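Local coordinates for insecticidal protein (Brevibacillus laterosporus, PDB 7ML9) that is an insecticidal toxin active against the western corn rootworm, and probably kills by forming beta-barrel pores in membranes, at residues T26-L35 with W254-P262; S137-L148 with T169-T180. All coordinates share one frame; numbering follows the deposited sequence. Where two conformers were deposited one is given.

Overall arrangement
Next to the modelled N terminus, short strand 25-27 leads into helix 28-48, and the start of this helix meets residues 254-262 in contact 1, which closes a loop of more than two hundred residues. Contact 2, between 137-148 and 169-180, lies nested inside that loop and closes a much shorter one, holding the hairpin of strands 153-160 and 165-172 against the main sheet. The centres of the two contacts are about 21 Å apart, yet they meet directly: strand 25-27 runs parallel to strand 130-147, and Thr26 probably bonds through its backbone to Gly145 and Lys147. Together they tie the N-terminal helix, the long sheet and the hairpin into one elongated body.

Contact 1: T26-L35 with W254-P262; sequences TDVQERLRDL and WGDFRNFQP. With NA (sodium ion), chain F; EDO (1,2-ethanediol), chain E.
The backbone oxygen of Asp256 receives two donors: Arg31 NH2 reaches Asp256 O at 2.9 Å from above the carbonyl plane, and a water held by Arg31 NE donates to the same oxygen. A second water accepts from both Arg31 NH2 and Asp256 N, and direct and bridged bonds thus fix the guanidinium against this loop. Bends at chi2 (-54°) and chi3 (-64°) fold the arginine back over one face of Phe257, NH2 lying 3.6 Å from Phe257 CE1 with the two planes 22° apart. From the opposite face, Leu35 CD1 makes a CH-pi contact 4.0 Å from the centroid of the Phe257 ring, so the phenyl is sandwiched between two side chains of one helix. Phe260 points its CZ at Arg31 CB, 3.7 Å away, while Val28 and Leu32 approach its CE2. Nearer the N terminus, in one conformer, Asn259 ND2 donates to Thr26 OG1 over 3.3 Å, a bent, less certain bond, and also to Lys270 O. Glu30 OE1 binds the sodium ion at 3.0 Å, in a site that includes Asp34. The loop 254-259 runs into strand 260-263 between helix 242-252, which Leu35 also touches, and strand 266-289, whose Val267 and Val269 pack on Phe260.

Contact 2: S137-L148 with T169-T180; sequences STSNTTTHGLKL and TEYNFQNSSTDT
Asn140 ND2 spends its two N-H groups on the neighbouring hairpin strand, donating to Thr169 OG1 and to Glu170 O, each at 2.8 Å, both acceptors in its amide plane. Its chi1 of 76° sets the amide between the backbone N and the carbonyl carbon, over one face of Tyr171; the planes are 19° apart, and Asn140 CG sits 3.7 Å above the ring, offset toward the rim. At the edge of that ring lies Thr142 OG1, which donates to Asn172 O at 2.6 Å. One water lies within hydrogen-bonding distance of Asn140 OD1 and Thr142 OG1 and accepts from Asn172 N.

Behind this layer, antiparallel pairing with strand 178-189 of the main sheet sets the register: Asn140 and Asp179 form a hydrogen-bonded pair, and Thr142 N donates to Ser177 O at 2.8 Å. Ser176 N, in the type II turn of 174-177, donates to Thr142 O. Past the corner at 143-144, Leu146 N bonds to Phe173 O at 2.8 Å, and the Phe173 ring packs its CD2 against CD1 of Leu146 and of Leu148.

Buried polar bonds from Asn140, Thr142 and Leu146 to 169-173 hold the hairpin to the sheet, with apolar packing around Phe173. In ETX/MTX2 toxins such an amphipathic hairpin is thought to open out into the pore; strands 153-160 and 165-172 are its probable counterpart, and release would break these bonds.

Contact 1: T26-L35 with W254-P262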
loop_
_atom_site.group_PDB
_atom_site.type_symbol
_atom_site.label_atom_id
_atom_site.label_comp_id
_atom_site.label_asym_id
_atom_site.label_seq_id
_atom_site.Cartn_x
_atom_site.Cartn_y
_atom_site.Cartn_z
ATOM N N THR A 26 11.647 -9.950 5.080
ATOM C CA THR A 26 11.973 -10.308 6.451
ATOM C C THR A 26 11.422 -11.702 6.699
ATOM O O THR A 26 10.212 -11.927 6.568
ATOM C CB THR A 26 11.386 -9.313 7.444
ATOM O OG1 THR A 26 11.973 -8.023 7.226
ATOM C CG2 THR A 26 11.651 -9.774 8.885
ATOM N N ASP A 27 12.309 -12.642 7.018
ATOM C CA ASP A 27 11.896 -13.992 7.410
ATOM C C ASP A 27 11.532 -13.912 8.881
ATOM O O ASP A 27 12.404 -13.983 9.752
ATOM C CB ASP A 27 13.019 -14.993 7.135
ATOM C CG ASP A 27 12.641 -16.436 7.485
ATOM O OD1 ASP A 27 11.753 -16.676 8.328
ATOM O OD2 ASP A 27 13.265 -17.344 6.914
ATOM N N VAL A 28 10.240 -13.745 9.160
ATOM C CA VAL A 28 9.805 -13.390 10.502
ATOM C C VAL A 28 10.139 -14.501 11.501
ATOM O O VAL A 28 10.638 -14.235 12.602
ATOM C CB VAL A 28 8.305 -13.053 10.494
ATOM C CG1 VAL A 28 7.798 -12.856 11.924
ATOM C CG2 VAL A 28 8.054 -11.773 9.632
ATOM N N GLN A 29 9.875 -15.759 11.137
ATOM C CA GLN A 29 10.169 -16.847 12.074
ATOM C C GLN A 29 11.660 -16.935 12.389
ATOM O O GLN A 29 12.044 -17.120 13.554
ATOM C CB GLN A 29 9.664 -18.170 11.511
ATOM C CG GLN A 29 8.164 -18.305 11.585
ATOM C CD GLN A 29 7.692 -19.543 10.871
ATOM O OE1 GLN A 29 7.409 -19.520 9.671
ATOM N NE2 GLN A 29 7.628 -20.643 11.601
ATOM N N GLU A 30 12.517 -16.807 11.371
ATOM C CA GLU A 30 13.952 -16.871 11.618
ATOM C C GLU A 30 14.426 -15.689 12.455
ATOM O O GLU A 30 15.296 -15.850 13.323
ATOM C CB GLU A 30 14.728 -16.950 10.306
ATOM C CG GLU A 30 16.246 -16.994 10.510
ATOM C CD GLU A 30 16.718 -18.200 11.354
ATOM O OE1 GLU A 30 17.799 -18.102 11.982
ATOM O OE2 GLU A 30 16.022 -19.247 11.387
ATOM N N ARG A 31 13.843 -14.499 12.250
ATOM C CA ARG A 31 14.229 -13.365 13.089
ATOM C C ARG A 31 13.776 -13.546 14.535
ATOM O O ARG A 31 14.479 -13.104 15.458
ATOM C CB ARG A 31 13.685 -12.049 12.511
ATOM C CG ARG A 31 14.329 -11.631 11.192
ATOM C CD ARG A 31 15.866 -11.560 11.230
ATOM N NE ARG A 31 16.355 -10.527 12.150
ATOM C CZ ARG A 31 17.563 -10.542 12.716
ATOM N NH1 ARG A 31 18.414 -11.535 12.454
ATOM N NH2 ARG A 31 17.929 -9.563 13.538
ATOM N N LEU A 32 12.621 -14.184 14.762
ATOM C CA LEU A 32 12.212 -14.489 16.135
ATOM C C LEU A 32 13.136 -15.522 16.766
ATOM O O LEU A 32 13.386 -15.477 17.978
ATOM C CB LEU A 32 10.763 -14.980 16.180
ATOM C CG LEU A 32 9.722 -13.899 15.811
ATOM C CD1 LEU A 32 8.328 -14.472 15.797
ATOM C CD2 LEU A 32 9.790 -12.729 16.796
ATOM N N ARG A 33 13.631 -16.473 15.972
ATOM C CA ARG A 33 14.635 -17.401 16.486
ATOM C C ARG A 33 15.923 -16.671 16.852
ATOM O O ARG A 33 16.558 -16.989 17.870
ATOM C CB ARG A 33 14.922 -18.492 15.464
ATOM C CG ARG A 33 13.761 -19.472 15.219
ATOM C CD ARG A 33 14.195 -20.445 14.128
ATOM N NE ARG A 33 13.059 -21.224 13.637
ATOM C CZ ARG A 33 13.158 -22.211 12.755
ATOM N NH1 ARG A 33 14.345 -22.553 12.265
ATOM N NH2 ARG A 33 12.067 -22.860 12.365
ATOM N N ASP A 34 16.330 -15.689 16.042
ATOM C CA ASP A 34 17.512 -14.906 16.392
ATOM C C ASP A 34 17.252 -14.050 17.622
ATOM O O ASP A 34 18.159 -13.846 18.438
ATOM C CB ASP A 34 17.962 -14.034 15.220
ATOM C CG ASP A 34 19.220 -13.231 15.544
ATOM O OD1 ASP A 34 20.340 -13.780 15.435
ATOM O OD2 ASP A 34 19.087 -12.051 15.930
ATOM N N LEU A 35 16.021 -13.548 17.775
ATOM C CA LEU A 35 15.660 -12.831 18.995
ATOM C C LEU A 35 15.927 -13.685 20.240
ATOM O O LEU A 35 16.475 -13.195 21.241
ATOM C CB LEU A 35 14.187 -12.421 18.934
ATOM C CG LEU A 35 13.621 -11.646 20.117
ATOM C CD1 LEU A 35 14.310 -10.285 20.185
ATOM C CD2 LEU A 35 12.084 -11.490 19.971
ATOM N N TRP A 254 20.562 -5.468 21.763
ATOM C CA TRP A 254 20.971 -6.797 21.312
ATOM C C TRP A 254 20.261 -7.143 20.007
ATOM O O TRP A 254 19.094 -7.540 20.018
ATOM C CB TRP A 254 20.650 -7.845 22.369
ATOM C CG TRP A 254 21.355 -7.657 23.698
ATOM C CD1 TRP A 254 22.437 -6.860 23.965
ATOM C CD2 TRP A 254 21.002 -8.292 24.933
ATOM N NE1 TRP A 254 22.779 -6.969 25.304
ATOM C CE2 TRP A 254 21.916 -7.843 25.914
ATOM C CE3 TRP A 254 20.005 -9.204 25.303
ATOM C CZ2 TRP A 254 21.856 -8.275 27.243
ATOM C CZ3 TRP A 254 19.943 -9.633 26.623
ATOM C CH2 TRP A 254 20.866 -9.163 27.580
ATOM N N GLY A 255 20.984 -7.065 18.894
ATOM C CA GLY A 255 20.440 -7.408 17.595
ATOM C C GLY A 255 19.676 -6.260 16.952
ATOM O O GLY A 255 19.311 -5.269 17.588
ATOM N N ASP A 256 19.428 -6.414 15.644
ATOM C CA ASP A 256 18.740 -5.412 14.828
ATOM C C ASP A 256 17.299 -5.870 14.621
ATOM O O ASP A 256 17.036 -6.779 13.830
ATOM C CB ASP A 256 19.455 -5.233 13.493
ATOM C CG ASP A 256 18.823 -4.147 12.616
ATOM O OD1 ASP A 256 17.884 -3.461 13.069
ATOM O OD2 ASP A 256 19.263 -3.990 11.458
ATOM N N PHE A 257 16.368 -5.249 15.337
ATOM C CA PHE A 257 14.955 -5.559 15.153
ATOM C C PHE A 257 14.180 -4.289 14.842
ATOM O O PHE A 257 13.123 -4.041 15.431
ATOM C CB PHE A 257 14.406 -6.280 16.389
ATOM C CG PHE A 257 15.117 -7.576 16.653
ATOM C CD1 PHE A 257 14.802 -8.697 15.911
ATOM C CD2 PHE A 257 16.157 -7.645 17.578
ATOM C CE1 PHE A 257 15.479 -9.898 16.105
ATOM C CE2 PHE A 257 16.845 -8.835 17.775
ATOM C CZ PHE A 257 16.504 -9.961 17.032
ATOM N N ARG A 258 14.710 -3.487 13.917
ATOM C CA ARG A 258 14.189 -2.136 13.704
ATOM C C ARG A 258 12.747 -2.135 13.208
ATOM O O ARG A 258 12.016 -1.170 13.442
ATOM C CB ARG A 258 15.081 -1.384 12.716
ATOM C CG ARG A 258 16.243 -0.670 13.395
ATOM C CD ARG A 258 17.104 0.083 12.390
ATOM N NE ARG A 258 18.127 -0.784 11.818
ATOM C CZ ARG A 258 18.658 -0.626 10.610
ATOM N NH1 ARG A 258 18.276 0.382 9.836
ATOM N NH2 ARG A 258 19.580 -1.478 10.181
ATOM N N ASN A 259 12.306 -3.188 12.528
ATOM C CA ASN A 259 10.941 -3.228 12.017
ATOM C C ASN A 259 10.026 -4.097 12.874
ATOM O O ASN A 259 8.982 -4.552 12.392
ATOM C CB ASN A 259 10.923 -3.677 10.548
ATOM C CG ASN A 259 11.432 -5.092 10.343
ATOM O OD1 ASN A 259 12.348 -5.543 11.023
ATOM N ND2 ASN A 259 10.840 -5.797 9.376
ATOM N N PHE A 260 10.383 -4.310 14.143
ATOM C CA PHE A 260 9.556 -5.017 15.106
ATOM C C PHE A 260 9.202 -4.066 16.236
ATOM O O PHE A 260 9.995 -3.197 16.611
ATOM C CB PHE A 260 10.272 -6.241 15.716
ATOM C CG PHE A 260 10.515 -7.374 14.747
ATOM C CD1 PHE A 260 11.478 -7.262 13.760
ATOM C CD2 PHE A 260 9.803 -8.564 14.853
ATOM C CE1 PHE A 260 11.718 -8.312 12.878
ATOM C CE2 PHE A 260 10.048 -9.625 13.977
ATOM C CZ PHE A 260 10.997 -9.487 12.989
ATOM N N GLN A 261 8.014 -4.262 16.799
ATOM C CA GLN A 261 7.532 -3.452 17.888
ATOM C C GLN A 261 6.807 -4.368 18.865
ATOM O O GLN A 261 5.974 -5.182 18.433
ATOM C CB GLN A 261 6.576 -2.390 17.332
ATOM C CG GLN A 261 6.066 -1.365 18.289
ATOM C CD GLN A 261 5.156 -0.384 17.548
ATOM O OE1 GLN A 261 5.618 0.393 16.714
ATOM N NE2 GLN A 261 3.868 -0.441 17.829
ATOM N N PRO A 262 7.070 -4.267 20.168
ATOM C CA PRO A 262 6.321 -5.093 21.121
ATOM C C PRO A 262 4.872 -4.649 21.227
ATOM O O PRO A 262 4.539 -3.471 21.074
ATOM C CB PRO A 262 7.064 -4.889 22.450
ATOM C CG PRO A 262 7.809 -3.615 22.295
ATOM C CD PRO A 262 8.116 -3.457 20.819
HETATM NA NA NA F . 19.567 -15.755 11.608
HETATM C C1 EDO E . 24.810 -4.316 26.831
HETATM O O1 EDO E . 23.717 -3.987 25.974
HETATM C C2 EDO E . 24.242 -4.588 28.214
HETATM O O2 EDO E . 24.000 -5.993 28.312
HETATM O O HOH W 1 20.721 -8.716 14.345
HETATM O O HOH W 2 14.998 -8.030 12.363
#

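Contact 2: S137-L148 with T169-T180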
loop_
_atom_site.group_PDB
_atom_site.type_symbol
_atom_site.label_atom_id
_atom_site.label_comp_id
_atom_site.label_asym_id
_atom_site.label_seq_id
_atom_site.Cartn_x
_atom_site.Cartn_y
_atom_site.Cartn_z
ATOM N N SER A 137 -7.298 1.549 -13.589
ATOM C CA SER A 137 -6.316 0.559 -13.186
ATOM C C SER A 137 -5.836 0.892 -11.783
ATOM O O SER A 137 -5.609 2.061 -11.466
ATOM C CB SER A 137 -5.123 0.533 -14.150
ATOM O OG SER A 137 -4.413 -0.683 -14.051
ATOM N N THR A 138 -5.704 -0.134 -10.947
ATOM C CA THR A 138 -5.043 -0.017 -9.651
ATOM C C THR A 138 -4.014 -1.128 -9.557
ATOM O O THR A 138 -4.347 -2.294 -9.791
ATOM C CB THR A 138 -6.026 -0.142 -8.494
ATOM O OG1 THR A 138 -6.995 0.909 -8.561
ATOM C CG2 THR A 138 -5.277 -0.064 -7.160
ATOM N N SER A 139 -2.770 -0.782 -9.237
ATOM C CA SER A 139 -1.764 -1.812 -9.043
ATOM C C SER A 139 -0.978 -1.543 -7.762
ATOM O O SER A 139 -0.927 -0.416 -7.251
ATOM C CB SER A 139 -0.829 -1.936 -10.257
ATOM O OG SER A 139 -0.070 -0.770 -10.471
ATOM N N ASN A 140 -0.389 -2.608 -7.224
ATOM C CA ASN A 140 0.447 -2.483 -6.041
ATOM C C ASN A 140 1.648 -3.407 -6.196
ATOM O O ASN A 140 1.649 -4.324 -7.023
ATOM C CB ASN A 140 -0.372 -2.753 -4.767
ATOM C CG ASN A 140 -0.661 -4.240 -4.529
ATOM O OD1 ASN A 140 0.227 -5.080 -4.628
ATOM N ND2 ASN A 140 -1.906 -4.554 -4.172
ATOM N N THR A 141 2.690 -3.131 -5.412
ATOM C CA THR A 141 3.883 -3.968 -5.340
ATOM C C THR A 141 4.292 -4.079 -3.880
ATOM O O THR A 141 4.336 -3.067 -3.177
ATOM C CB THR A 141 5.046 -3.382 -6.152
ATOM O OG1 THR A 141 4.711 -3.364 -7.547
ATOM C CG2 THR A 141 6.305 -4.219 -5.956
ATOM N N THR A 142 4.570 -5.293 -3.421
ATOM C CA THR A 142 5.128 -5.466 -2.084
ATOM C C THR A 142 6.634 -5.267 -2.175
ATOM O O THR A 142 7.337 -6.059 -2.814
ATOM C CB THR A 142 4.768 -6.835 -1.529
ATOM O OG1 THR A 142 3.342 -6.933 -1.415
ATOM C CG2 THR A 142 5.406 -7.012 -0.137
ATOM N N THR A 143 7.127 -4.181 -1.583
ATOM C CA THR A 143 8.529 -3.815 -1.736
ATOM C C THR A 143 9.394 -4.297 -0.576
ATOM O O THR A 143 10.574 -4.591 -0.777
ATOM C CB THR A 143 8.665 -2.288 -1.873
ATOM O OG1 THR A 143 8.021 -1.647 -0.768
ATOM C CG2 THR A 143 7.998 -1.788 -3.189
ATOM N N HIS A 144 8.841 -4.351 0.635
ATOM C CA HIS A 144 9.487 -4.971 1.792
ATOM C C HIS A 144 8.517 -6.025 2.306
ATOM O O HIS A 144 7.593 -5.702 3.063
ATOM C CB HIS A 144 9.805 -3.952 2.875
ATOM C CG HIS A 144 10.820 -2.928 2.477
ATOM N ND1 HIS A 144 10.618 -2.036 1.443
ATOM C CD2 HIS A 144 12.029 -2.627 3.005
ATOM C CE1 HIS A 144 11.670 -1.244 1.339
ATOM N NE2 HIS A 144 12.539 -1.580 2.276
ATOM N N GLY A 145 8.718 -7.280 1.879
ATOM C CA GLY A 145 7.781 -8.331 2.198
ATOM C C GLY A 145 7.998 -8.927 3.584
ATOM O O GLY A 145 9.047 -8.768 4.207
ATOM N N LEU A 146 6.969 -9.619 4.068
ATOM C CA LEU A 146 7.023 -10.347 5.332
ATOM C C LEU A 146 6.765 -11.816 5.030
ATOM O O LEU A 146 5.678 -12.181 4.560
ATOM C CB LEU A 146 6.011 -9.791 6.340
ATOM C CG LEU A 146 6.151 -8.324 6.778
ATOM C CD1 LEU A 146 4.950 -7.865 7.611
ATOM C CD2 LEU A 146 7.427 -8.088 7.547
ATOM N N LYS A 147 7.773 -12.655 5.262
ATOM C CA LYS A 147 7.630 -14.106 5.127
ATOM C C LYS A 147 7.134 -14.644 6.464
ATOM O O LYS A 147 7.891 -14.719 7.434
ATOM C CB LYS A 147 8.951 -14.748 4.725
ATOM C CG LYS A 147 8.831 -16.251 4.514
ATOM C CD LYS A 147 10.051 -16.823 3.813
ATOM C CE LYS A 147 10.205 -18.303 4.130
ATOM N NZ LYS A 147 11.054 -19.000 3.119
ATOM N N LEU A 148 5.853 -14.995 6.524
ATOM C CA LEU A 148 5.197 -15.338 7.772
ATOM C C LEU A 148 4.922 -16.824 7.926
ATOM O O LEU A 148 4.443 -17.233 8.987
ATOM C CB LEU A 148 3.891 -14.550 7.905
ATOM C CG LEU A 148 4.107 -13.046 8.098
ATOM C CD1 LEU A 148 2.854 -12.268 7.691
ATOM C CD2 LEU A 148 4.468 -12.762 9.571
ATOM N N THR A 169 -6.919 -1.742 -2.562
ATOM C CA THR A 169 -5.977 -2.633 -3.220
ATOM C C THR A 169 -5.535 -3.652 -2.174
ATOM O O THR A 169 -5.445 -3.330 -0.989
ATOM C CB THR A 169 -4.789 -1.855 -3.801
ATOM O OG1 THR A 169 -3.991 -2.703 -4.634
ATOM C CG2 THR A 169 -3.905 -1.245 -2.692
ATOM N N GLU A 170 -5.314 -4.884 -2.613
ATOM C CA GLU A 170 -5.011 -5.992 -1.713
ATOM C C GLU A 170 -3.550 -6.391 -1.874
ATOM O O GLU A 170 -3.119 -6.776 -2.969
ATOM C CB GLU A 170 -5.924 -7.191 -1.970
ATOM C CG GLU A 170 -5.731 -8.302 -0.944
ATOM C CD GLU A 170 -6.727 -9.437 -1.096
ATOM O OE1 GLU A 170 -6.993 -9.843 -2.248
ATOM O OE2 GLU A 170 -7.248 -9.911 -0.058
ATOM N N TYR A 171 -2.791 -6.284 -0.788
ATOM C CA TYR A 171 -1.391 -6.672 -0.789
ATOM C C TYR A 171 -1.260 -8.139 -0.419
ATOM O O TYR A 171 -1.938 -8.620 0.492
ATOM C CB TYR A 171 -0.590 -5.836 0.215
ATOM C CG TYR A 171 -0.305 -4.447 -0.263
ATOM C CD1 TYR A 171 0.804 -4.179 -1.043
ATOM C CD2 TYR A 171 -1.160 -3.405 0.051
ATOM C CE1 TYR A 171 1.059 -2.903 -1.491
ATOM C CE2 TYR A 171 -0.914 -2.131 -0.392
ATOM C CZ TYR A 171 0.191 -1.887 -1.162
ATOM O OH TYR A 171 0.441 -0.609 -1.604
ATOM N N ASN A 172 -0.395 -8.843 -1.134
ATOM C CA ASN A 172 0.139 -10.114 -0.670
ATOM C C ASN A 172 1.502 -9.838 -0.045
ATOM O O ASN A 172 2.372 -9.239 -0.686
ATOM C CB ASN A 172 0.256 -11.126 -1.812
ATOM C CG ASN A 172 0.627 -12.515 -1.322
ATOM O OD1 ASN A 172 1.584 -12.684 -0.564
ATOM N ND2 ASN A 172 -0.145 -13.517 -1.741
ATOM N N PHE A 173 1.685 -10.291 1.199
ATOM C CA PHE A 173 2.851 -9.891 1.983
ATOM C C PHE A 173 4.152 -10.507 1.488
ATOM O O PHE A 173 5.218 -10.101 1.959
ATOM C CB PHE A 173 2.637 -10.235 3.461
ATOM C CG PHE A 173 1.751 -9.257 4.207
ATOM C CD1 PHE A 173 0.785 -8.500 3.552
ATOM C CD2 PHE A 173 1.888 -9.099 5.576
ATOM C CE1 PHE A 173 -0.028 -7.605 4.251
ATOM C CE2 PHE A 173 1.087 -8.210 6.284
ATOM C CZ PHE A 173 0.125 -7.454 5.620
ATOM N N GLN A 174 4.124 -11.458 0.558
ATOM C CA GLN A 174 5.384 -12.012 0.077
ATOM C C GLN A 174 6.157 -10.973 -0.723
ATOM O O GLN A 174 5.580 -10.238 -1.536
ATOM C CB GLN A 174 5.148 -13.256 -0.779
ATOM C CG GLN A 174 6.431 -13.833 -1.389
ATOM C CD GLN A 174 6.173 -14.948 -2.401
ATOM O OE1 GLN A 174 5.343 -15.833 -2.176
ATOM N NE2 GLN A 174 6.894 -14.908 -3.518
ATOM N N ASN A 175 7.472 -10.910 -0.484
ATOM C CA ASN A 175 8.345 -9.995 -1.216
ATOM C C ASN A 175 8.114 -10.095 -2.722
ATOM O O ASN A 175 7.996 -11.190 -3.276
ATOM C CB ASN A 175 9.811 -10.304 -0.906
ATOM C CG ASN A 175 10.772 -9.345 -1.586
ATOM O OD1 ASN A 175 10.429 -8.198 -1.882
ATOM N ND2 ASN A 175 11.993 -9.814 -1.832
ATOM N N SER A 176 8.044 -8.932 -3.375
ATOM C CA SER A 176 7.942 -8.774 -4.825
ATOM C C SER A 176 6.592 -9.182 -5.387
ATOM O O SER A 176 6.449 -9.276 -6.614
ATOM C CB SER A 176 9.046 -9.544 -5.559
ATOM O OG SER A 176 10.311 -9.000 -5.239
ATOM N N SER A 177 5.600 -9.426 -4.539
ATOM C CA SER A 177 4.246 -9.656 -5.022
ATOM C C SER A 177 3.731 -8.407 -5.725
ATOM O O SER A 177 3.885 -7.290 -5.217
ATOM C CB SER A 177 3.316 -10.013 -3.861
ATOM O OG SER A 177 3.679 -11.254 -3.269
ATOM N N THR A 178 3.129 -8.598 -6.898
ATOM C CA THR A 178 2.481 -7.524 -7.642
ATOM C C THR A 178 1.036 -7.907 -7.933
ATOM O O THR A 178 0.740 -9.067 -8.237
ATOM C CB THR A 178 3.200 -7.222 -8.966
ATOM O OG1 THR A 178 3.109 -8.367 -9.821
ATOM C CG2 THR A 178 4.661 -6.889 -8.742
ATOM N N ASP A 179 0.147 -6.925 -7.839
ATOM C CA ASP A 179 -1.268 -7.072 -8.139
ATOM C C ASP A 179 -1.652 -5.981 -9.131
ATOM O O ASP A 179 -1.153 -4.856 -9.035
ATOM C CB ASP A 179 -2.117 -6.944 -6.854
ATOM C CG ASP A 179 -3.354 -7.833 -6.859
ATOM O OD1 ASP A 179 -3.328 -8.888 -7.514
ATOM O OD2 ASP A 179 -4.358 -7.485 -6.192
ATOM N N THR A 180 -2.519 -6.312 -10.091
ATOM C CA THR A 180 -3.124 -5.313 -10.969
ATOM C C THR A 180 -4.596 -5.648 -11.158
ATOM O O THR A 180 -4.938 -6.778 -11.511
ATOM C CB THR A 180 -2.428 -5.229 -12.337
ATOM O OG1 THR A 180 -1.088 -4.757 -12.175
ATOM C CG2 THR A 180 -3.174 -4.251 -13.259
HETATM O O HOH W 3 -5.085 -3.560 -7.083
HETATM O O HOH W 4 1.112 -7.328 -3.239
#